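Local coordinates for phosphotriesterase family protein (Listeria monocytogenes serotype 4b str. H7858, PDB 3PNZ) that probably hydrolyses phosphorylated sugar lactones, using a pair of zinc ions at the mouth of an amidohydrolase-type TIM barrel, at residues E23-V28 with K61-A66; Q33-D38 with L100-I105; A172-H177 with K202-P207; H215-L220 with S236-A241; Q227-G232 with E261-Q266. One frame throughout, in Å; residues are numbered along the deposited sequence.

In the fold
The five contacts sample a TIM barrel from its metal centre to its shell of helices. Interactions 1 and 4 are buried, join parallel neighbouring barrel strands or their ends, and each carry a zinc ligand, His24 on one ion and His215 on the other; their centres are about 17 Å apart. Interaction 2 lies on the surface among the loops that follow barrel strands, held by water and charge. Interactions 3 and 5 join helices to the connections that enter the next strand: 3 is buried and pairs a salt bridge with apolar packing, whereas 5, at the surface, relies on a ring face and an amide. Interactions 4 and 5 are linked through helix 222-229 and strand 234-237.

Interaction 1. Residues E23-V28 with K61-A66; sequences EHIVCV and KTIVDA. With ZN (zinc ion), chain I.
Water 1 is the best-held polar atom, its oxygen gripped by three hydrogen bonds, one of them weak. It accepts from Ile25 N at 2.9 Å and donates to Asp65 OD2 at 2.7 Å; the weak bond goes to Val26 O. In this way it ties the loop after strand 19-23 to the carboxylate on the next barrel strand, 62-65. Asp65 holds CG anti to its backbone N (chi1 -179°), and its other oxygen, OD1, is bonded to Thr67 OG1. The strands themselves pair in parallel, Glu23 beside Asp65. Glu23 N reaches Val64 O at 2.9 Å, and Ala66 N returns a bond of 2.8 Å to Glu23 O, both donors lying nearly along the C=O axis. Ile63 packs against this pairing: its CG2 lies 3.6 Å from Glu23 CB, where the side chains cross at about a right angle, and meets Ile25 CD1 tip to tip at 4.0 Å. Glu23 then bends at chi2 (-67°) and carries its carboxylate away to Ser270, Gly271 and Thr273. His24 turns its ring past Ala66 and binds zinc through NE2 at 2.1 Å. His22, Asp272 and the carboxylated Lys154 also bind that zinc, and His22 with His24 forms the HxH signature of amidohydrolases at the end of the first strand. With NE2 on the metal, ND1 probably carries the ring proton; Asp65 OD1, 4.4 Å from ND1, and Thr67, the polar partner of that nitrogen, would be expected to strengthen the ring as a zinc ligand.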
# COMPACT_ATOMS: atom_id res chain seq x y z
N GLU A 23 -0.09 -2.72 -3.93
CA GLU A 23 -0.80 -2.97 -5.19
C GLU A 23 -2.29 -2.75 -5.06
O GLU A 23 -2.81 -2.52 -3.97
CB GLU A 23 -0.55 -4.41 -5.67
CG GLU A 23 0.91 -4.76 -5.92
CD GLU A 23 1.52 -3.99 -7.08
OE1 GLU A 23 0.75 -3.49 -7.94
OE2 GLU A 23 2.76 -3.90 -7.16
N HIS A 24 -2.98 -2.82 -6.20
CA HIS A 24 -4.45 -2.90 -6.23
C HIS A 24 -4.82 -4.06 -7.13
O HIS A 24 -4.10 -4.37 -8.07
CB HIS A 24 -5.05 -1.59 -6.73
CG HIS A 24 -4.66 -0.42 -5.89
ND1 HIS A 24 -5.32 -0.08 -4.73
CD2 HIS A 24 -3.61 0.43 -5.99
CE1 HIS A 24 -4.73 0.96 -4.18
NE2 HIS A 24 -3.69 1.29 -4.92
N ILE A 25 -5.93 -4.73 -6.83
CA ILE A 25 -6.25 -5.98 -7.51
C ILE A 25 -7.63 -5.95 -8.15
O ILE A 25 -7.78 -6.10 -9.36
CB ILE A 25 -6.14 -7.18 -6.55
CG1 ILE A 25 -4.75 -7.21 -5.92
CG2 ILE A 25 -6.40 -8.48 -7.31
CD1 ILE A 25 -4.61 -8.23 -4.78
N VAL A 26 -8.65 -5.74 -7.32
CA VAL A 26 -10.00 -5.52 -7.82
C VAL A 26 -10.59 -4.35 -7.04
O VAL A 26 -10.74 -4.41 -5.82
CB VAL A 26 -10.91 -6.76 -7.61
CG1 VAL A 26 -12.28 -6.53 -8.24
CG2 VAL A 26 -10.25 -8.00 -8.21
N CYS A 27 -10.93 -3.27 -7.75
CA CYS A 27 -11.44 -2.09 -7.07
C CYS A 27 -12.20 -1.19 -8.03
O CYS A 27 -11.87 -1.10 -9.21
CB CYS A 27 -10.31 -1.32 -6.39
SG CYS A 27 -8.91 -0.92 -7.47
N VAL A 28 -13.23 -0.54 -7.51
CA VAL A 28 -14.07 0.35 -8.30
C VAL A 28 -14.29 1.65 -7.52
O VAL A 28 -15.36 1.89 -6.96
CB VAL A 28 -15.42 -0.31 -8.62
CG1 VAL A 28 -16.22 0.54 -9.63
CG2 VAL A 28 -15.20 -1.71 -9.16
N LYS A 61 4.76 -14.69 -3.78
CA LYS A 61 4.04 -15.34 -2.69
C LYS A 61 2.95 -14.48 -2.07
O LYS A 61 1.88 -14.98 -1.70
CB LYS A 61 5.03 -15.78 -1.60
CG LYS A 61 6.00 -16.86 -2.05
CD LYS A 61 5.24 -18.08 -2.57
CE LYS A 61 6.15 -19.27 -2.80
NZ LYS A 61 7.19 -19.02 -3.84
N THR A 62 3.20 -13.17 -1.98
CA THR A 62 2.30 -12.27 -1.28
C THR A 62 2.13 -10.94 -2.01
O THR A 62 3.09 -10.40 -2.54
CB THR A 62 2.82 -11.97 0.13
OG1 THR A 62 2.94 -13.19 0.87
CG2 THR A 62 1.90 -11.00 0.88
N ILE A 63 0.90 -10.44 -2.01
CA ILE A 63 0.62 -9.08 -2.46
C ILE A 63 -0.04 -8.29 -1.35
O ILE A 63 -1.04 -8.73 -0.77
CB ILE A 63 -0.29 -9.06 -3.71
CG1 ILE A 63 0.42 -9.72 -4.90
CG2 ILE A 63 -0.72 -7.63 -4.04
CD1 ILE A 63 -0.49 -9.92 -6.10
N VAL A 64 0.53 -7.13 -1.04
CA VAL A 64 -0.10 -6.20 -0.12
C VAL A 64 -1.05 -5.33 -0.93
O VAL A 64 -0.63 -4.54 -1.78
CB VAL A 64 0.93 -5.32 0.62
CG1 VAL A 64 0.23 -4.38 1.58
CG2 VAL A 64 1.92 -6.21 1.38
N ASP A 65 -2.34 -5.49 -0.67
CA ASP A 65 -3.39 -4.79 -1.40
C ASP A 65 -3.75 -3.52 -0.65
O ASP A 65 -4.34 -3.56 0.42
CB ASP A 65 -4.62 -5.69 -1.51
CG ASP A 65 -5.76 -5.05 -2.28
OD1 ASP A 65 -5.75 -3.81 -2.46
OD2 ASP A 65 -6.67 -5.79 -2.69
N ALA A 66 -3.38 -2.37 -1.23
CA ALA A 66 -3.49 -1.11 -0.51
C ALA A 66 -4.84 -0.42 -0.68
O ALA A 66 -5.01 0.73 -0.29
CB ALA A 66 -2.35 -0.17 -0.95
ZN ZN I . -2.16 2.63 -4.38
O HOH W 1 -7.89 -4.47 -4.72

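Interaction 2. Residues Q33-D38 with L100-I105; sequences QERDAD and LWDGKI
The short helix 30-33 ends here in a Schellman motif with Asp36, at positive phi, as its C-prime residue, and the type I turn from Gln33 to Asp36 faces the end of a 3-10 segment, 100-102, with Glu34 CA 7.4 Å from Gly103 CA. Glu34 reaches straight across, its chain extended beyond CG (chi2 167°). OE2, through its syn lone pair, takes the backbone N-H of Lys104 at 2.8 Å in an almost linear bond of 174°. The same oxygen rests 3.4 Å from Lys104 CB, the two side chains crossing at about a right angle. Arg35 sends its guanidinium edge to Asp102: NH2 meets OD2 at 3.1 Å, in the guanidinium plane but above that of the carboxylate, the two planes standing 83° apart. This salt bridge is single; NH1 of Arg35 turns to Tyr31 O and to water 2, and the cation also lies against the Tyr31 ring. Water 2 bridges the groups, donating to Glu34 OE1 at 2.6 Å and to Asp102 OD2 while accepting from Arg35 NH1. Water 3 joins Glu34 OE1 to Asp102 O. The contact thus links the loops that follow the first and third barrel strands. Glu34 OE1 and Asp102 OD2 are only 4.6 Å apart, and their repulsion is probably eased by the arginine and by the protons the waters direct at both carboxylates.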
# COMPACT_ATOMS: atom_id res chain seq x y z
N GLN A 33 -15.37 6.21 -10.69
CA GLN A 33 -16.54 5.64 -11.34
C GLN A 33 -17.55 6.73 -11.69
O GLN A 33 -18.12 6.74 -12.78
CB GLN A 33 -17.19 4.61 -10.42
CG GLN A 33 -18.33 3.83 -11.06
CD GLN A 33 -19.08 2.98 -10.05
OE1 GLN A 33 -19.31 3.39 -8.91
NE2 GLN A 33 -19.47 1.78 -10.47
N GLU A 34 -17.76 7.65 -10.76
CA GLU A 34 -18.71 8.74 -10.97
C GLU A 34 -18.25 9.68 -12.07
O GLU A 34 -19.07 10.41 -12.65
CB GLU A 34 -18.95 9.50 -9.66
CG GLU A 34 -19.71 8.67 -8.62
CD GLU A 34 -19.69 9.28 -7.24
OE1 GLU A 34 -19.62 10.52 -7.13
OE2 GLU A 34 -19.74 8.51 -6.25
N ARG A 35 -16.96 9.67 -12.38
CA ARG A 35 -16.40 10.56 -13.40
C ARG A 35 -16.07 9.83 -14.70
O ARG A 35 -15.39 10.36 -15.57
CB ARG A 35 -15.16 11.28 -12.88
CG ARG A 35 -15.51 12.41 -11.93
CD ARG A 35 -14.32 12.88 -11.12
NE ARG A 35 -14.74 13.94 -10.22
CZ ARG A 35 -15.53 13.76 -9.16
NH1 ARG A 35 -15.98 12.54 -8.88
NH2 ARG A 35 -15.86 14.78 -8.39
N ASP A 36 -16.56 8.60 -14.80
CA ASP A 36 -16.38 7.78 -15.99
C ASP A 36 -14.91 7.55 -16.33
O ASP A 36 -14.58 7.26 -17.48
CB ASP A 36 -17.10 8.42 -17.18
CG ASP A 36 -18.60 8.44 -17.01
OD1 ASP A 36 -19.18 7.37 -16.75
OD2 ASP A 36 -19.20 9.53 -17.13
N ALA A 37 -14.03 7.66 -15.33
CA ALA A 37 -12.61 7.34 -15.53
C ALA A 37 -12.41 5.82 -15.51
O ALA A 37 -11.86 5.26 -14.55
CB ALA A 37 -11.76 8.02 -14.47
N ASP A 38 -12.86 5.16 -16.57
CA ASP A 38 -12.91 3.70 -16.62
C ASP A 38 -11.57 3.00 -16.41
O ASP A 38 -11.52 1.89 -15.90
CB ASP A 38 -13.52 3.23 -17.94
CG ASP A 38 -13.86 1.76 -17.92
OD1 ASP A 38 -14.85 1.39 -17.24
OD2 ASP A 38 -13.15 0.96 -18.57
N LEU A 100 -10.71 11.69 -2.93
CA LEU A 100 -11.66 10.60 -3.17
C LEU A 100 -12.94 10.74 -2.37
O LEU A 100 -13.94 10.09 -2.67
CB LEU A 100 -11.02 9.26 -2.81
CG LEU A 100 -9.81 8.82 -3.62
CD1 LEU A 100 -9.18 7.60 -2.96
CD2 LEU A 100 -10.23 8.53 -5.05
N TRP A 101 -12.90 11.55 -1.32
CA TRP A 101 -14.00 11.57 -0.35
C TRP A 101 -15.27 12.22 -0.88
O TRP A 101 -16.31 12.19 -0.21
CB TRP A 101 -13.54 12.21 0.96
CG TRP A 101 -12.42 11.45 1.59
CD1 TRP A 101 -11.97 10.21 1.22
CD2 TRP A 101 -11.60 11.86 2.69
NE1 TRP A 101 -10.92 9.83 2.02
CE2 TRP A 101 -10.67 10.82 2.93
CE3 TRP A 101 -11.56 13.00 3.49
CZ2 TRP A 101 -9.72 10.90 3.94
CZ3 TRP A 101 -10.61 13.08 4.50
CH2 TRP A 101 -9.70 12.03 4.71
N ASP A 102 -15.20 12.78 -2.07
CA ASP A 102 -16.39 13.33 -2.72
C ASP A 102 -17.29 12.19 -3.18
O ASP A 102 -18.49 12.38 -3.38
CB ASP A 102 -15.99 14.21 -3.91
CG ASP A 102 -17.20 14.80 -4.62
OD1 ASP A 102 -17.86 15.69 -4.04
OD2 ASP A 102 -17.48 14.38 -5.77
N GLY A 103 -16.70 11.01 -3.34
CA GLY A 103 -17.42 9.84 -3.80
C GLY A 103 -18.57 9.44 -2.90
O GLY A 103 -18.53 9.65 -1.68
N LYS A 104 -19.60 8.85 -3.50
CA LYS A 104 -20.76 8.39 -2.74
C LYS A 104 -20.50 7.09 -1.98
O LYS A 104 -19.81 6.19 -2.46
CB LYS A 104 -21.97 8.22 -3.67
CG LYS A 104 -22.57 9.54 -4.12
CD LYS A 104 -23.74 9.32 -5.05
CE LYS A 104 -24.38 10.64 -5.46
NZ LYS A 104 -25.54 10.43 -6.37
N ILE A 105 -21.05 7.02 -0.78
CA ILE A 105 -20.95 5.82 0.03
C ILE A 105 -21.89 4.75 -0.50
O ILE A 105 -23.09 5.00 -0.68
CB ILE A 105 -21.28 6.13 1.50
CG1 ILE A 105 -20.18 7.01 2.09
CG2 ILE A 105 -21.45 4.84 2.30
CD1 ILE A 105 -20.48 7.54 3.46
O HOH W 2 -17.43 11.86 -6.60
O HOH W 3 -20.66 12.07 -5.07

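Interaction 3. Residues A172-H177 with K202-P207; sequences AVARAH and KQENIP
Glu204, Ile206 and Ala174 bury the most surface where helix 164-180 meets the end of helix 194-203. Glu204 is the first residue past that helical end, which closes in a Schellman motif with Asn205 at positive phi. It packs its CB 3.7 Å from Ala174 CB, then bends at chi2 (-70°), bringing its carboxylate to Arg175. The arginine, extended from CG to NE, grips it side-on with two nitrogens: NE to OE1 at 2.9 Å, nearly straight at 175°, and NH2 to OE2 at 3.0 Å. OE2 offers its syn lone pair, whereas OE1 is approached from above the carboxylate plane. Ile206 lies beyond, its CG1 3.8 Å from Ala174 CB. Its CD1 stands 3.6 Å from His177 CD2, the two side chains running alongside one another in opposite senses. His177 ND1 is bonded to Ala182 O, and Ile184 of the strand between the helices adjoins both side chains. Two neighbouring helices of the barrel's outer layer are joined here by an apolar seam with an ion pair at one end. Because Arg171 also forms a salt bridge with OE2, Glu204 is set between two cations and should stay firmly ionised.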
# COMPACT_ATOMS: atom_id res chain seq x y z
N ALA A 172 -6.75 9.16 13.91
CA ALA A 172 -7.65 8.01 14.07
C ALA A 172 -6.90 6.71 13.78
O ALA A 172 -7.04 5.72 14.49
CB ALA A 172 -8.85 8.14 13.14
N VAL A 173 -6.09 6.73 12.73
CA VAL A 173 -5.32 5.55 12.34
C VAL A 173 -4.19 5.24 13.32
O VAL A 173 -3.95 4.08 13.65
CB VAL A 173 -4.76 5.72 10.91
CG1 VAL A 173 -3.74 4.65 10.60
CG2 VAL A 173 -5.92 5.67 9.92
N ALA A 174 -3.51 6.28 13.81
CA ALA A 174 -2.49 6.10 14.83
C ALA A 174 -3.09 5.41 16.06
O ALA A 174 -2.52 4.47 16.61
CB ALA A 174 -1.87 7.43 15.22
N ARG A 175 -4.26 5.87 16.46
CA ARG A 175 -4.92 5.30 17.63
C ARG A 175 -5.42 3.88 17.36
O ARG A 175 -5.44 3.05 18.27
CB ARG A 175 -6.02 6.25 18.11
CG ARG A 175 -5.41 7.57 18.58
CD ARG A 175 -6.44 8.67 18.75
NE ARG A 175 -5.78 9.97 18.84
CZ ARG A 175 -6.42 11.12 19.06
NH1 ARG A 175 -7.74 11.13 19.22
NH2 ARG A 175 -5.74 12.26 19.12
N ALA A 176 -5.79 3.60 16.11
CA ALA A 176 -6.14 2.23 15.73
C ALA A 176 -4.90 1.34 15.82
O ALA A 176 -5.00 0.17 16.20
CB ALA A 176 -6.76 2.18 14.34
N HIS A 177 -3.74 1.88 15.47
CA HIS A 177 -2.52 1.11 15.66
C HIS A 177 -2.30 0.79 17.14
O HIS A 177 -1.93 -0.33 17.49
CB HIS A 177 -1.27 1.82 15.16
CG HIS A 177 -0.02 1.23 15.74
ND1 HIS A 177 0.57 0.10 15.22
CD2 HIS A 177 0.70 1.56 16.84
CE1 HIS A 177 1.62 -0.22 15.97
NE2 HIS A 177 1.71 0.65 16.96
N LYS A 202 4.49 11.33 15.64
CA LYS A 202 5.28 11.49 16.86
C LYS A 202 4.42 12.05 17.99
O LYS A 202 4.56 11.63 19.14
CB LYS A 202 6.51 12.37 16.61
CG LYS A 202 7.61 11.63 15.89
CD LYS A 202 8.66 12.56 15.32
CE LYS A 202 9.29 13.44 16.37
NZ LYS A 202 10.22 14.41 15.72
N GLN A 203 3.54 12.99 17.68
CA GLN A 203 2.60 13.50 18.68
C GLN A 203 1.70 12.38 19.20
O GLN A 203 1.28 12.41 20.36
CB GLN A 203 1.73 14.61 18.09
CG GLN A 203 2.49 15.85 17.67
CD GLN A 203 1.63 16.79 16.86
OE1 GLN A 203 0.41 16.61 16.79
NE2 GLN A 203 2.25 17.79 16.24
N GLU A 204 1.41 11.41 18.34
CA GLU A 204 0.55 10.29 18.71
C GLU A 204 1.34 9.11 19.28
O GLU A 204 0.80 8.01 19.44
CB GLU A 204 -0.30 9.84 17.51
CG GLU A 204 -1.30 10.91 17.01
CD GLU A 204 -2.46 11.14 17.99
OE1 GLU A 204 -2.87 10.17 18.67
OE2 GLU A 204 -2.97 12.29 18.08
N ASN A 205 2.61 9.35 19.56
CA ASN A 205 3.48 8.35 20.20
C ASN A 205 3.63 7.06 19.40
O ASN A 205 3.65 5.95 19.97
CB ASN A 205 2.99 8.07 21.62
CG ASN A 205 2.99 9.32 22.48
OD1 ASN A 205 4.01 10.03 22.57
ND2 ASN A 205 1.85 9.62 23.11
N ILE A 206 3.77 7.21 18.08
CA ILE A 206 3.96 6.08 17.17
C ILE A 206 5.43 5.91 16.81
O ILE A 206 6.05 6.80 16.24
CB ILE A 206 3.16 6.29 15.85
CG1 ILE A 206 1.65 6.41 16.12
CG2 ILE A 206 3.46 5.18 14.85
CD1 ILE A 206 0.98 5.10 16.50
N PRO A 207 6.02 4.75 17.17
CA PRO A 207 7.37 4.47 16.69
C PRO A 207 7.42 4.47 15.16
O PRO A 207 6.63 3.78 14.51
CB PRO A 207 7.66 3.06 17.23
CG PRO A 207 6.74 2.94 18.44
CD PRO A 207 5.48 3.67 18.01

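Interaction 4. Residues H215-L220 with S236-A241; sequences HMDRNL and SFDGIA
At the C-terminal mouth of the TIM barrel, where strands 211-213 and 234-237 run into their loops, His215 NE2 binds a zinc ion that His187 and the carboxylated Lys154 also hold. The other ring nitrogen is the next step outward: His215 ND1 gives Asp238 OD1 a short hydrogen bond of 2.6 Å. That oxygen lies near the ring plane but is met from above the carboxylate plane, the two planes turned 75° apart. The backbone of His215 is held as well: its N donates to the syn lone pair of Asp238 OD2 at 3.0 Å. The carboxylate is fixed in turn: Ser236 OG donates to OD2 at 2.8 Å, and Asp238 CG takes the crowded position between backbone N and carbonyl carbon (chi1 46°). Such a histidine-carboxylate pair probably makes the ring a more electron-rich metal ligand. Further out, Met216 N bonds Ser236 O at 3.0 Å, almost along its C=O axis, tying the 3-10 turn 216-218 to the strand end. Asp217 also adopts the crowded rotamer (chi1 55°), and its OD1 accepts from Asp238 N while its CB lies 3.9 Å from Phe237 CD1. Its carboxylate stands nearly perpendicular to that of Asp238, and the two like-charged oxygens Asp217 OD1 and Asp238 OD1 come within 3.3 Å of each other, with water 4 lying 2.6 Å from Asp217 OD2 and 2.8 Å from Asp238 OD1.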
# COMPACT_ATOMS: atom_id res chain seq x y z
N HIS A 215 4.87 5.89 -2.12
CA HIS A 215 5.16 6.83 -3.21
C HIS A 215 6.41 7.69 -3.02
O HIS A 215 6.50 8.79 -3.54
CB HIS A 215 3.92 7.69 -3.52
CG HIS A 215 2.65 6.89 -3.55
ND1 HIS A 215 2.56 5.67 -4.17
CD2 HIS A 215 1.44 7.12 -2.98
CE1 HIS A 215 1.34 5.18 -4.01
NE2 HIS A 215 0.64 6.05 -3.29
N MET A 216 7.41 7.16 -2.31
CA MET A 216 8.66 7.90 -2.15
C MET A 216 9.40 8.10 -3.48
O MET A 216 10.20 9.03 -3.63
CB MET A 216 9.55 7.22 -1.11
CG MET A 216 9.06 7.39 0.32
SD MET A 216 9.31 9.06 0.98
CE MET A 216 7.78 9.87 0.48
N ASP A 217 9.10 7.24 -4.45
CA ASP A 217 9.68 7.34 -5.79
C ASP A 217 9.16 8.55 -6.57
O ASP A 217 9.66 8.84 -7.65
CB ASP A 217 9.32 6.10 -6.59
CG ASP A 217 7.83 5.88 -6.62
OD1 ASP A 217 7.31 5.44 -5.58
OD2 ASP A 217 7.18 6.21 -7.63
N ARG A 218 8.15 9.24 -6.04
CA ARG A 218 7.60 10.40 -6.75
C ARG A 218 8.38 11.68 -6.46
O ARG A 218 8.21 12.69 -7.16
CB ARG A 218 6.12 10.61 -6.42
CG ARG A 218 5.18 9.52 -6.94
CD ARG A 218 4.99 9.59 -8.47
NE ARG A 218 4.53 10.91 -8.90
CZ ARG A 218 3.26 11.31 -8.86
NH1 ARG A 218 2.31 10.49 -8.42
NH2 ARG A 218 2.94 12.54 -9.26
N ASN A 219 9.23 11.65 -5.44
CA ASN A 219 9.98 12.83 -5.02
C ASN A 219 11.44 12.39 -4.83
O ASN A 219 11.86 12.07 -3.72
CB ASN A 219 9.36 13.37 -3.73
CG ASN A 219 9.90 14.72 -3.31
OD1 ASN A 219 10.83 15.26 -3.92
ND2 ASN A 219 9.32 15.27 -2.25
N LEU A 220 12.18 12.34 -5.94
CA LEU A 220 13.49 11.71 -5.95
C LEU A 220 14.56 12.69 -5.49
O LEU A 220 15.29 13.27 -6.30
CB LEU A 220 13.81 11.15 -7.35
CG LEU A 220 12.83 10.06 -7.80
CD1 LEU A 220 13.06 9.66 -9.27
CD2 LEU A 220 12.94 8.84 -6.88
N SER A 236 8.60 3.16 0.51
CA SER A 236 8.06 2.37 -0.57
C SER A 236 8.33 3.03 -1.92
O SER A 236 7.87 4.15 -2.18
CB SER A 236 6.56 2.15 -0.36
OG SER A 236 6.02 1.34 -1.39
N PHE A 237 9.10 2.35 -2.75
CA PHE A 237 9.29 2.75 -4.14
C PHE A 237 8.31 1.93 -4.96
O PHE A 237 8.58 0.79 -5.33
CB PHE A 237 10.74 2.52 -4.57
CG PHE A 237 11.71 3.48 -3.95
CD1 PHE A 237 12.29 4.50 -4.71
CD2 PHE A 237 12.02 3.39 -2.60
CE1 PHE A 237 13.17 5.40 -4.12
CE2 PHE A 237 12.90 4.29 -2.00
CZ PHE A 237 13.48 5.30 -2.77
N ASP A 238 7.14 2.51 -5.22
CA ASP A 238 6.03 1.72 -5.76
C ASP A 238 5.55 2.21 -7.12
O ASP A 238 4.46 1.86 -7.56
CB ASP A 238 4.88 1.64 -4.75
CG ASP A 238 4.56 2.97 -4.14
OD1 ASP A 238 4.42 3.94 -4.92
OD2 ASP A 238 4.46 3.07 -2.90
N GLY A 239 6.38 3.02 -7.77
CA GLY A 239 6.09 3.48 -9.11
C GLY A 239 6.99 2.85 -10.17
O GLY A 239 7.24 3.46 -11.22
N ILE A 240 7.46 1.63 -9.91
CA ILE A 240 8.29 0.92 -10.88
C ILE A 240 7.58 0.87 -12.23
O ILE A 240 6.38 0.61 -12.30
CB ILE A 240 8.60 -0.53 -10.43
CG1 ILE A 240 9.33 -0.54 -9.09
CG2 ILE A 240 9.40 -1.27 -11.51
CD1 ILE A 240 10.57 0.33 -9.04
N ALA A 241 8.35 1.15 -13.28
CA ALA A 241 7.87 1.14 -14.66
C ALA A 241 7.06 2.38 -15.05
O ALA A 241 6.63 2.50 -16.20
CB ALA A 241 7.08 -0.13 -14.97
O HOH W 4 4.69 5.90 -6.96

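Interaction 5. Residues Q227-G232 with E261-Q266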
# COMPACT_ATOMS: atom_id res chain seq x y z
N GLN A 227 16.46 12.26 5.20
CA GLN A 227 15.71 12.76 6.35
C GLN A 227 14.64 11.77 6.77
O GLN A 227 14.46 11.49 7.96
CB GLN A 227 15.03 14.09 6.02
CG GLN A 227 15.92 15.32 5.98
CD GLN A 227 15.11 16.55 5.57
OE1 GLN A 227 14.56 16.59 4.47
NE2 GLN A 227 15.02 17.53 6.46
N VAL A 228 13.91 11.25 5.80
CA VAL A 228 12.85 10.28 6.10
C VAL A 228 13.46 8.99 6.64
O VAL A 228 13.02 8.45 7.65
CB VAL A 228 11.98 9.99 4.87
CG1 VAL A 228 11.00 8.87 5.15
CG2 VAL A 228 11.23 11.24 4.47
N ALA A 229 14.48 8.50 5.95
CA ALA A 229 15.09 7.21 6.32
C ALA A 229 15.67 7.22 7.74
O ALA A 229 15.65 6.20 8.43
CB ALA A 229 16.16 6.83 5.32
N LYS A 230 16.21 8.36 8.16
CA LYS A 230 16.80 8.46 9.49
C LYS A 230 15.82 8.18 10.62
O LYS A 230 16.24 7.84 11.73
CB LYS A 230 17.40 9.86 9.69
CG LYS A 230 18.76 10.07 9.07
CD LYS A 230 19.24 11.46 9.50
CE LYS A 230 20.59 11.82 8.92
NZ LYS A 230 20.97 13.18 9.41
N THR A 231 14.53 8.34 10.35
CA THR A 231 13.51 8.09 11.37
C THR A 231 13.27 6.60 11.60
O THR A 231 12.71 6.21 12.62
CB THR A 231 12.14 8.71 11.00
OG1 THR A 231 11.57 7.99 9.90
CG2 THR A 231 12.28 10.20 10.67
N GLY A 232 13.70 5.78 10.65
CA GLY A 232 13.48 4.35 10.72
C GLY A 232 12.30 3.86 9.90
O GLY A 232 12.12 2.65 9.74
N GLU A 261 23.86 4.82 1.85
CA GLU A 261 23.84 5.55 3.11
C GLU A 261 23.46 4.67 4.30
O GLU A 261 23.34 5.16 5.43
CB GLU A 261 22.92 6.77 3.02
CG GLU A 261 23.44 7.85 2.07
CD GLU A 261 24.64 8.60 2.64
OE1 GLU A 261 24.60 8.96 3.84
OE2 GLU A 261 25.62 8.83 1.91
N GLY A 262 23.27 3.38 4.04
CA GLY A 262 23.05 2.40 5.10
C GLY A 262 21.60 2.05 5.39
O GLY A 262 21.30 1.47 6.44
N PHE A 263 20.70 2.39 4.48
CA PHE A 263 19.27 2.21 4.73
C PHE A 263 18.64 1.08 3.93
O PHE A 263 17.43 1.06 3.73
CB PHE A 263 18.53 3.53 4.46
CG PHE A 263 19.00 4.67 5.31
CD1 PHE A 263 18.71 4.70 6.67
CD2 PHE A 263 19.73 5.72 4.76
CE1 PHE A 263 19.14 5.76 7.47
CE2 PHE A 263 20.16 6.78 5.56
CZ PHE A 263 19.87 6.80 6.91
N GLU A 264 19.44 0.12 3.47
CA GLU A 264 18.90 -0.93 2.61
C GLU A 264 17.77 -1.73 3.26
O GLU A 264 16.92 -2.28 2.56
CB GLU A 264 20.01 -1.88 2.13
CG GLU A 264 20.60 -2.76 3.22
CD GLU A 264 21.92 -3.37 2.79
OE1 GLU A 264 22.79 -2.61 2.31
OE2 GLU A 264 22.09 -4.60 2.91
N ASP A 265 17.75 -1.81 4.59
CA ASP A 265 16.76 -2.62 5.29
C ASP A 265 15.39 -1.94 5.35
O ASP A 265 14.43 -2.50 5.89
CB ASP A 265 17.24 -2.91 6.71
CG ASP A 265 18.45 -3.83 6.76
OD1 ASP A 265 18.70 -4.55 5.77
OD2 ASP A 265 19.14 -3.83 7.80
N GLN A 266 15.30 -0.72 4.83
CA GLN A 266 14.06 0.04 4.92
C GLN A 266 13.34 0.19 3.58
O GLN A 266 12.25 0.77 3.52
CB GLN A 266 14.31 1.42 5.54
CG GLN A 266 14.58 1.35 7.04
CD GLN A 266 15.28 2.59 7.57
OE1 GLN A 266 16.41 2.52 8.05
NE2 GLN A 266 14.60 3.74 7.49
O HOH W 5 17.26 3.95 10.27
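At the end of the TIM barrel where the strands begin, away from the metal mouth, the end of helix 222-229 leads toward strand 234-237 beside the connection from helix 248-260 to strand 267-269. The packing is carried by a CH-pi contact: Ala229 CB sits over one face of Phe263, 3.5 Å from the ring centroid and only 11° off its normal. At the far end of the ring Lys230 CG comes 4.1 Å from Phe263 CZ, the chains crossing obliquely. Helix 248-260 adds Leu258, which touches both Ala229 and Phe263. The polar part rests on Gln266, extended beyond CG. Its NE2 gives Ala229 O a bond of 2.8 Å, nearly straight, lying in the amide plane and on a lone pair of the carbonyl. That oxygen accepts a second bond, from Gly232 N at 3.0 Å, closing the type I turn from Ala229 to Gly232. NE2 also binds Ala233 O, so one amide fastens the end of the helix and the start of the strand approach. Water 5 donates to Gln266 OE1 at 2.8 Å and, more weakly, to Ala229 O, and both water 5 and OE1 lie at the edge of the Phe263 ring, in its plane.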